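Local coordinates for protein beta-lactamase II (Erythrobacter litoralis, PDB 6V72) that probably hydrolyses the ring of beta-lactam antibiotics as a zinc-dependent class B enzyme, opening it to a substituted beta-amino acid, at residues M105-P119 with V131-G143. Numbering follows the deposited sequence.
Sequences MAALHGANIATWAHP and VPARNAITFDANG
Asn-135 packs tightly against Trp-116: its CB sits over the middle of the indole's six-membered ring, 3.3 Å from the centroid and 9° off the normal. With CG anti to the carbonyl carbon (chi1 -59°), the Asn-135 amide turns back toward strand 114-117, and ND2 reaches Thr-115 O at 3.0 Å from above the carbonyl plane. Asn-135 N bonds to the same oxygen at 2.9 Å, so one side chain and its own backbone share an acceptor. Parallel pairing continues through Ala-117 N to Asn-135 O and Ile-137 N to Ala-117 O, setting strand 135-139 beside 114-117 near one margin of the larger sheet of the metallo-beta-lactamase fold. Trp-116 packs on helix 147-153, touching the calcium ligand Glu-148. The His-109 ring is a second tight spot: the guanidinium of exposed Arg-134 stacks flat on it, centres 3.8 Å apart and planes at 22°. Thr-115 OG1 joins both segments, accepting a nearly straight bond from Arg-134 N at 2.9 Å and meeting His-109 NE2 in the ring plane at 2.7 Å, which fixes the imidazole's rotation. Val-131 and Pro-132 form the looser, exposed side, Val-131 O 3.6 Å from Met-105 CG and Val-131 CB 4.3 Å from Met-105 CB.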
HETATM    1  N   MSE A 105       1.233 -20.791  13.446  1.00 22.53           N
HETATM    2  CA  MSE A 105       1.281 -22.200  13.031  0.95 25.52           C
HETATM    3  C   MSE A 105       1.860 -23.156  14.054  0.82 24.69           C
HETATM    4  O   MSE A 105       1.349 -24.262  14.213  0.98 23.11           O
HETATM    5  CB  MSE A 105       2.031 -22.399  11.712  1.00 28.67           C
HETATM    6  CG  MSE A 105       1.193 -22.004  10.533  0.81 38.43           C
HETATM    7 SE   MSE A 105      -0.038 -23.463  10.053  0.70 40.98          SE
HETATM    8  CE  MSE A 105       0.945 -24.883  10.717  0.45 41.34           C
ATOM      9  N   ALA A 106       2.925 -22.736  14.736  1.00 25.97           N
ATOM     10  CA  ALA A 106       3.518 -23.572  15.777  1.00 25.60           C
ATOM     11  C   ALA A 106       2.511 -23.890  16.872  1.00 22.82           C
ATOM     12  O   ALA A 106       2.504 -25.005  17.421  1.00 24.66           O
ATOM     13  CB  ALA A 106       4.749 -22.882  16.363  1.00 29.99           C
ATOM     14  N   ALA A 107       1.665 -22.917  17.218  1.00 22.28           N
ATOM     15  CA  ALA A 107       0.638 -23.161  18.226  1.00 18.57           C
ATOM     16  C   ALA A 107      -0.331 -24.236  17.759  1.00 17.55           C
ATOM     17  O   ALA A 107      -0.724 -25.104  18.536  1.00 19.25           O
ATOM     18  CB  ALA A 107      -0.116 -21.863  18.547  1.00 19.92           C
ATOM     19  N   LEU A 108      -0.720 -24.207  16.481  1.00 17.25           N
ATOM     20  CA  LEU A 108      -1.635 -25.238  16.013  1.00 15.34           C
ATOM     21  C   LEU A 108      -0.985 -26.613  16.062  1.00 19.76           C
ATOM     22  O   LEU A 108      -1.621 -27.599  16.449  1.00 20.28           O
ATOM     23  CB  LEU A 108      -2.100 -24.912  14.594  1.00 15.26           C
ATOM     24  CG  LEU A 108      -2.823 -23.585  14.433  1.00 14.38           C
ATOM     25  CD1 LEU A 108      -3.262 -23.442  12.983  1.00 17.31           C
ATOM     26  CD2 LEU A 108      -4.019 -23.525  15.388  1.00 17.14           C
ATOM     27  N   HIS A 109       0.280 -26.700  15.675  1.00 19.09           N
ATOM     28  CA  HIS A 109       0.922 -28.007  15.695  1.00 20.91           C
ATOM     29  C   HIS A 109       1.174 -28.491  17.112  1.00 22.94           C
ATOM     30  O   HIS A 109       1.054 -29.691  17.379  1.00 25.20           O
ATOM     31  CB  HIS A 109       2.202 -27.946  14.895  1.00 22.88           C
ATOM     32  CG  HIS A 109       1.946 -27.773  13.434  1.00 19.12           C
ATOM     33  ND1 HIS A 109       2.927 -27.406  12.549  1.00 23.06           N
ATOM     34  CD2 HIS A 109       0.806 -27.908  12.708  1.00 21.80           C
ATOM     35  CE1 HIS A 109       2.423 -27.356  11.332  1.00 22.94           C
ATOM     36  NE2 HIS A 109       1.133 -27.651  11.399  1.00 21.74           N
ATOM     37  N   GLY A 110       1.479 -27.575  18.030  1.00 23.10           N
ATOM     38  CA  GLY A 110       1.585 -27.971  19.421  1.00 23.43           C
ATOM     39  C   GLY A 110       0.295 -28.555  19.957  1.00 24.33           C
ATOM     40  O   GLY A 110       0.315 -29.388  20.868  1.00 26.67           O
ATOM     41  N   ALA A 111      -0.843 -28.127  19.408  1.00 23.45           N
ATOM     42  CA  ALA A 111      -2.151 -28.645  19.775  1.00 24.52           C
ATOM     43  C   ALA A 111      -2.586 -29.829  18.915  1.00 25.03           C
ATOM     44  O   ALA A 111      -3.753 -30.232  18.989  1.00 26.32           O
ATOM     45  CB  ALA A 111      -3.204 -27.534  19.690  1.00 26.65           C
ATOM     46  N   ASN A 112      -1.682 -30.374  18.094  1.00 24.37           N
ATOM     47  CA  ASN A 112      -1.964 -31.545  17.255  1.00 24.92           C
ATOM     48  C   ASN A 112      -3.119 -31.293  16.298  1.00 23.64           C
ATOM     49  O   ASN A 112      -3.913 -32.188  16.017  1.00 24.50           O
ATOM     50  CB  ASN A 112      -2.253 -32.784  18.105  1.00 28.90           C
ATOM     51  CG  ASN A 112      -0.991 -33.475  18.574  1.00 38.12           C
ATOM     52  OD1 ASN A 112       0.109 -32.935  18.455  1.00 42.11           O
ATOM     53  ND2 ASN A 112      -1.144 -34.684  19.107  1.00 42.65           N
ATOM     54  N   ILE A 113      -3.232 -30.069  15.808  1.00 17.90           N
ATOM     55  CA  ILE A 113      -4.279 -29.721  14.860  1.00 15.89           C
ATOM     56  C   ILE A 113      -3.772 -29.926  13.439  1.00 15.74           C
ATOM     57  O   ILE A 113      -2.690 -29.456  13.086  1.00 19.80           O
ATOM     58  CB  ILE A 113      -4.740 -28.274  15.074  1.00 14.79           C
ATOM     59  CG1 ILE A 113      -5.417 -28.157  16.442  1.00 16.12           C
ATOM     60  CG2 ILE A 113      -5.694 -27.839  13.961  1.00 16.06           C
ATOM     61  CD1 ILE A 113      -5.593 -26.711  16.919  1.00 17.82           C
ATOM     62  N   ALA A 114      -4.569 -30.633  12.624  1.00 16.22           N
ATOM     63  CA  ALA A 114      -4.247 -30.859  11.220  1.00 16.03           C
ATOM     64  C   ALA A 114      -4.417 -29.561  10.443  1.00 14.58           C
ATOM     65  O   ALA A 114      -5.526 -29.037  10.346  1.00 17.81           O
ATOM     66  CB  ALA A 114      -5.165 -31.929  10.632  1.00 16.70           C
ATOM     67  N   THR A 115      -3.342 -29.086   9.843  1.00 14.64           N
ATOM     68  CA  THR A 115      -3.301 -27.784   9.197  1.00 13.64           C
ATOM     69  C   THR A 115      -3.217 -27.952   7.686  1.00 11.71           C
ATOM     70  O   THR A 115      -2.514 -28.840   7.199  1.00 15.01           O
ATOM     71  CB  THR A 115      -2.097 -27.007   9.701  1.00 15.26           C
ATOM     72  OG1 THR A 115      -0.941 -27.865   9.627  1.00 18.61           O
ATOM     73  CG2 THR A 115      -2.324 -26.614  11.157  1.00 16.71           C
ATOM     74  N   TRP A 116      -3.932 -27.090   6.962  1.00 11.32           N
ATOM     75  CA  TRP A 116      -4.100 -27.182   5.518  1.00 10.18           C
ATOM     76  C   TRP A 116      -3.737 -25.860   4.865  1.00 11.76           C
ATOM     77  O   TRP A 116      -4.070 -24.797   5.393  1.00 12.08           O
ATOM     78  CB  TRP A 116      -5.572 -27.527   5.174  1.00 10.94           C
ATOM     79  CG  TRP A 116      -5.921 -28.920   5.551  1.00 11.19           C
ATOM     80  CD1 TRP A 116      -6.359 -29.360   6.767  1.00 14.87           C
ATOM     81  CD2 TRP A 116      -5.805 -30.073   4.718  1.00 12.53           C
ATOM     82  NE1 TRP A 116      -6.546 -30.722   6.732  1.00 15.36           N
ATOM     83  CE2 TRP A 116      -6.208 -31.187   5.487  1.00 14.20           C
ATOM     84  CE3 TRP A 116      -5.401 -30.274   3.393  1.00 12.94           C
ATOM     85  CZ2 TRP A 116      -6.226 -32.478   4.975  1.00 16.05           C
ATOM     86  CZ3 TRP A 116      -5.417 -31.555   2.890  1.00 13.03           C
ATOM     87  CH2 TRP A 116      -5.826 -32.644   3.678  1.00 15.65           C
ATOM     88  N   ALA A 117      -3.087 -25.928   3.700  1.00 10.01           N
ATOM     89  CA  ALA A 117      -2.756 -24.729   2.944  1.00 10.18           C
ATOM     90  C   ALA A 117      -2.677 -25.066   1.466  1.00  9.82           C
ATOM     91  O   ALA A 117      -2.533 -26.233   1.086  1.00 10.79           O
ATOM     92  CB  ALA A 117      -1.428 -24.101   3.381  1.00 12.45           C
ATOM     93  N   HIS A 118      -2.765 -24.015   0.635  1.00 10.90           N
ATOM     94  CA  HIS A 118      -2.436 -24.154  -0.777  1.00  9.82           C
ATOM     95  C   HIS A 118      -1.059 -24.812  -0.917  1.00 10.51           C
ATOM     96  O   HIS A 118      -0.136 -24.466  -0.169  1.00 11.83           O
ATOM     97  CB  HIS A 118      -2.444 -22.773  -1.439  1.00 10.68           C
ATOM     98  CG  HIS A 118      -2.342 -22.825  -2.932  1.00 12.41           C
ATOM     99  ND1 HIS A 118      -1.181 -23.179  -3.591  1.00 14.65           N
ATOM    100  CD2 HIS A 118      -3.269 -22.587  -3.896  1.00 14.57           C
ATOM    101  CE1 HIS A 118      -1.402 -23.162  -4.894  1.00 16.44           C
ATOM    102  NE2 HIS A 118      -2.656 -22.799  -5.105  1.00 16.93           N
ATOM    103  N   PRO A 119      -0.869 -25.737  -1.875  1.00 12.87           N
ATOM    104  CA  PRO A 119       0.411 -26.472  -1.939  1.00 16.23           C
ATOM    105  C   PRO A 119       1.619 -25.601  -2.189  1.00 18.07           C
ATOM    106  O   PRO A 119       2.739 -26.004  -1.837  1.00 22.77           O
ATOM    107  CB  PRO A 119       0.213 -27.458  -3.104  1.00 17.80           C
ATOM    108  CG  PRO A 119      -1.022 -27.034  -3.791  1.00 17.95           C
ATOM    109  CD  PRO A 119      -1.861 -26.278  -2.812  1.00 13.02           C
ATOM    110  N   VAL A 131       6.752 -21.846   9.345  1.00 47.21           N
ATOM    111  CA  VAL A 131       6.373 -23.253   9.442  1.00 43.19           C
ATOM    112  C   VAL A 131       5.211 -23.585   8.516  1.00 40.39           C
ATOM    113  O   VAL A 131       4.111 -23.039   8.659  1.00 39.29           O
ATOM    114  CB  VAL A 131       6.011 -23.643  10.877  1.00 43.37           C
ATOM    115  CG1 VAL A 131       6.038 -25.153  11.011  1.00 44.46           C
ATOM    116  CG2 VAL A 131       6.974 -22.998  11.866  1.00 43.81           C
ATOM    117  N   PRO A 132       5.443 -24.497   7.578  1.00 38.40           N
ATOM    118  CA  PRO A 132       4.387 -24.844   6.623  1.00 32.78           C
ATOM    119  C   PRO A 132       3.267 -25.625   7.288  1.00 28.17           C
ATOM    120  O   PRO A 132       3.461 -26.301   8.304  1.00 26.88           O
ATOM    121  CB  PRO A 132       5.118 -25.705   5.588  1.00 36.81           C
ATOM    122  CG  PRO A 132       6.215 -26.354   6.370  1.00 39.83           C
ATOM    123  CD  PRO A 132       6.636 -25.350   7.425  1.00 40.33           C
ATOM    124  N   ALA A 133       2.080 -25.509   6.711  1.00 24.93           N
ATOM    125  CA  ALA A 133       1.008 -26.408   7.092  1.00 22.54           C
ATOM    126  C   ALA A 133       1.404 -27.835   6.739  1.00 21.90           C
ATOM    127  O   ALA A 133       2.175 -28.084   5.805  1.00 28.86           O
ATOM    128  CB  ALA A 133      -0.308 -26.043   6.389  1.00 21.01           C
ATOM    129  N   ARG A 134       0.866 -28.780   7.497  1.00 22.93           N
ATOM    130  CA  ARG A 134       1.228 -30.172   7.279  1.00 22.61           C
ATOM    131  C   ARG A 134       0.638 -30.706   5.979  1.00 21.24           C
ATOM    132  O   ARG A 134       1.277 -31.517   5.292  1.00 27.83           O
ATOM    133  CB  ARG A 134       0.774 -31.007   8.477  1.00 24.72           C
ATOM    134  CG  ARG A 134       1.522 -30.657   9.778  1.00 30.47           C
ATOM    135  CD  ARG A 134       1.444 -31.789  10.775  1.00 35.82           C
ATOM    136  NE  ARG A 134       1.891 -31.408  12.116  1.00 40.08           N
ATOM    137  CZ  ARG A 134       3.156 -31.191  12.455  1.00 42.55           C
ATOM    138  NH1 ARG A 134       4.119 -31.293  11.548  1.00 44.13           N
ATOM    139  NH2 ARG A 134       3.459 -30.874  13.707  1.00 41.93           N
ATOM    140  N   ASN A 135      -0.537 -30.228   5.592  1.00 14.99           N
ATOM    141  CA  ASN A 135      -1.292 -30.854   4.522  1.00 13.50           C
ATOM    142  C   ASN A 135      -1.497 -29.874   3.378  1.00 12.67           C
ATOM    143  O   ASN A 135      -1.895 -28.728   3.598  1.00 15.60           O
ATOM    144  CB  ASN A 135      -2.640 -31.323   5.050  1.00 14.17           C
ATOM    145  CG  ASN A 135      -2.491 -32.305   6.178  1.00 15.53           C
ATOM    146  OD1 ASN A 135      -2.119 -33.459   5.954  1.00 20.16           O
ATOM    147  ND2 ASN A 135      -2.788 -31.860   7.394  1.00 19.02           N
ATOM    148  N   ALA A 136      -1.259 -30.337   2.163  1.00 11.94           N
ATOM    149  CA  ALA A 136      -1.449 -29.537   0.962  1.00 10.13           C
ATOM    150  C   ALA A 136      -2.819 -29.816   0.354  1.00 10.87           C
ATOM    151  O   ALA A 136      -3.142 -30.971   0.042  1.00 13.73           O
ATOM    152  CB  ALA A 136      -0.366 -29.869  -0.061  1.00 12.95           C
ATOM    153  N   ILE A 137      -3.599 -28.750   0.142  1.00 10.53           N
ATOM    154  CA  ILE A 137      -4.920 -28.893  -0.472  1.00  9.93           C
ATOM    155  C   ILE A 137      -4.777 -29.351  -1.917  1.00 11.10           C
ATOM    156  O   ILE A 137      -3.936 -28.842  -2.673  1.00 12.54           O
ATOM    157  CB  ILE A 137      -5.674 -27.555  -0.403  1.00 10.95           C
ATOM    158  CG1 ILE A 137      -5.866 -27.096   1.043  1.00 11.48           C
ATOM    159  CG2 ILE A 137      -7.009 -27.615  -1.154  1.00 11.87           C
ATOM    160  CD1 ILE A 137      -6.221 -25.577   1.152  1.00 12.56           C
ATOM    161  N   THR A 138      -5.624 -30.290  -2.321  1.00 11.45           N
ATOM    162  CA  THR A 138      -5.776 -30.621  -3.735  1.00 10.47           C
ATOM    163  C   THR A 138      -6.870 -29.741  -4.325  1.00 11.07           C
ATOM    164  O   THR A 138      -8.038 -29.846  -3.925  1.00 14.22           O
ATOM    165  CB  THR A 138      -6.109 -32.100  -3.937  1.00 13.23           C
ATOM    166  OG1 THR A 138      -7.322 -32.420  -3.234  1.00 19.24           O
ATOM    167  CG2 THR A 138      -4.990 -32.955  -3.400  1.00 13.28           C
ATOM    168  N   PHE A 139      -6.498 -28.896  -5.298  1.00 11.12           N
ATOM    169  CA  PHE A 139      -7.444 -28.026  -5.982  1.00 11.14           C
ATOM    170  C   PHE A 139      -7.678 -28.551  -7.390  1.00 11.63           C
ATOM    171  O   PHE A 139      -6.729 -28.942  -8.080  1.00 14.64           O
ATOM    172  CB  PHE A 139      -6.936 -26.585  -6.070  1.00 11.66           C
ATOM    173  CG  PHE A 139      -7.093 -25.799  -4.795  1.00 10.50           C
ATOM    174  CD1 PHE A 139      -8.351 -25.467  -4.326  1.00 12.01           C
ATOM    175  CD2 PHE A 139      -5.980 -25.400  -4.058  1.00 12.05           C
ATOM    176  CE1 PHE A 139      -8.523 -24.747  -3.164  1.00 11.66           C
ATOM    177  CE2 PHE A 139      -6.132 -24.665  -2.877  1.00 13.41           C
ATOM    178  CZ  PHE A 139      -7.414 -24.331  -2.426  1.00 11.77           C
ATOM    179  N   ASP A 140      -8.940 -28.570  -7.809  1.00 12.47           N
ATOM    180  CA  ASP A 140      -9.192 -28.921  -9.197  1.00 13.36           C
ATOM    181  C   ASP A 140      -8.950 -27.707 -10.093  1.00 12.48           C
ATOM    182  O   ASP A 140      -8.650 -26.603  -9.633  1.00 15.83           O
ATOM    183  CB  ASP A 140     -10.589 -29.561  -9.379  1.00 14.51           C
ATOM    184  CG  ASP A 140     -11.763 -28.585  -9.319  1.00 15.62           C
ATOM    185  OD1 ASP A 140     -11.610 -27.367  -9.518  1.00 16.83           O
ATOM    186  OD2 ASP A 140     -12.899 -29.095  -9.098  1.00 19.11           O
ATOM    187  N   ALA A 141      -9.044 -27.939 -11.402  1.00 14.42           N
ATOM    188  CA  ALA A 141      -8.658 -26.927 -12.370  1.00 16.47           C
ATOM    189  C   ALA A 141      -9.615 -25.748 -12.389  1.00 17.44           C
ATOM    190  O   ALA A 141      -9.269 -24.696 -12.937  1.00 20.98           O
ATOM    191  CB  ALA A 141      -8.571 -27.564 -13.753  1.00 18.80           C
ATOM    192  N   ASN A 142     -10.790 -25.885 -11.777  1.00 15.91           N
ATOM    193  CA  ASN A 142     -11.732 -24.782 -11.647  1.00 17.29           C
ATOM    194  C   ASN A 142     -11.548 -24.008 -10.354  1.00 16.97           C
ATOM    195  O   ASN A 142     -12.252 -23.013 -10.132  1.00 18.76           O
ATOM    196  CB  ASN A 142     -13.156 -25.315 -11.737  1.00 19.68           C
ATOM    197  CG  ASN A 142     -13.473 -25.848 -13.103  1.00 23.95           C
ATOM    198  OD1 ASN A 142     -14.128 -26.875 -13.239  1.00 27.74           O
ATOM    199  ND2 ASN A 142     -12.993 -25.159 -14.128  1.00 24.71           N
ATOM    200  N   GLY A 143     -10.602 -24.417  -9.520  1.00 15.33           N
ATOM    201  CA  GLY A 143     -10.293 -23.727  -8.293  1.00 13.60           C
ATOM    202  C   GLY A 143     -10.919 -24.320  -7.049  1.00 11.19           C
ATOM    203  O   GLY A 143     -10.669 -23.803  -5.956  1.00 12.37           O
TER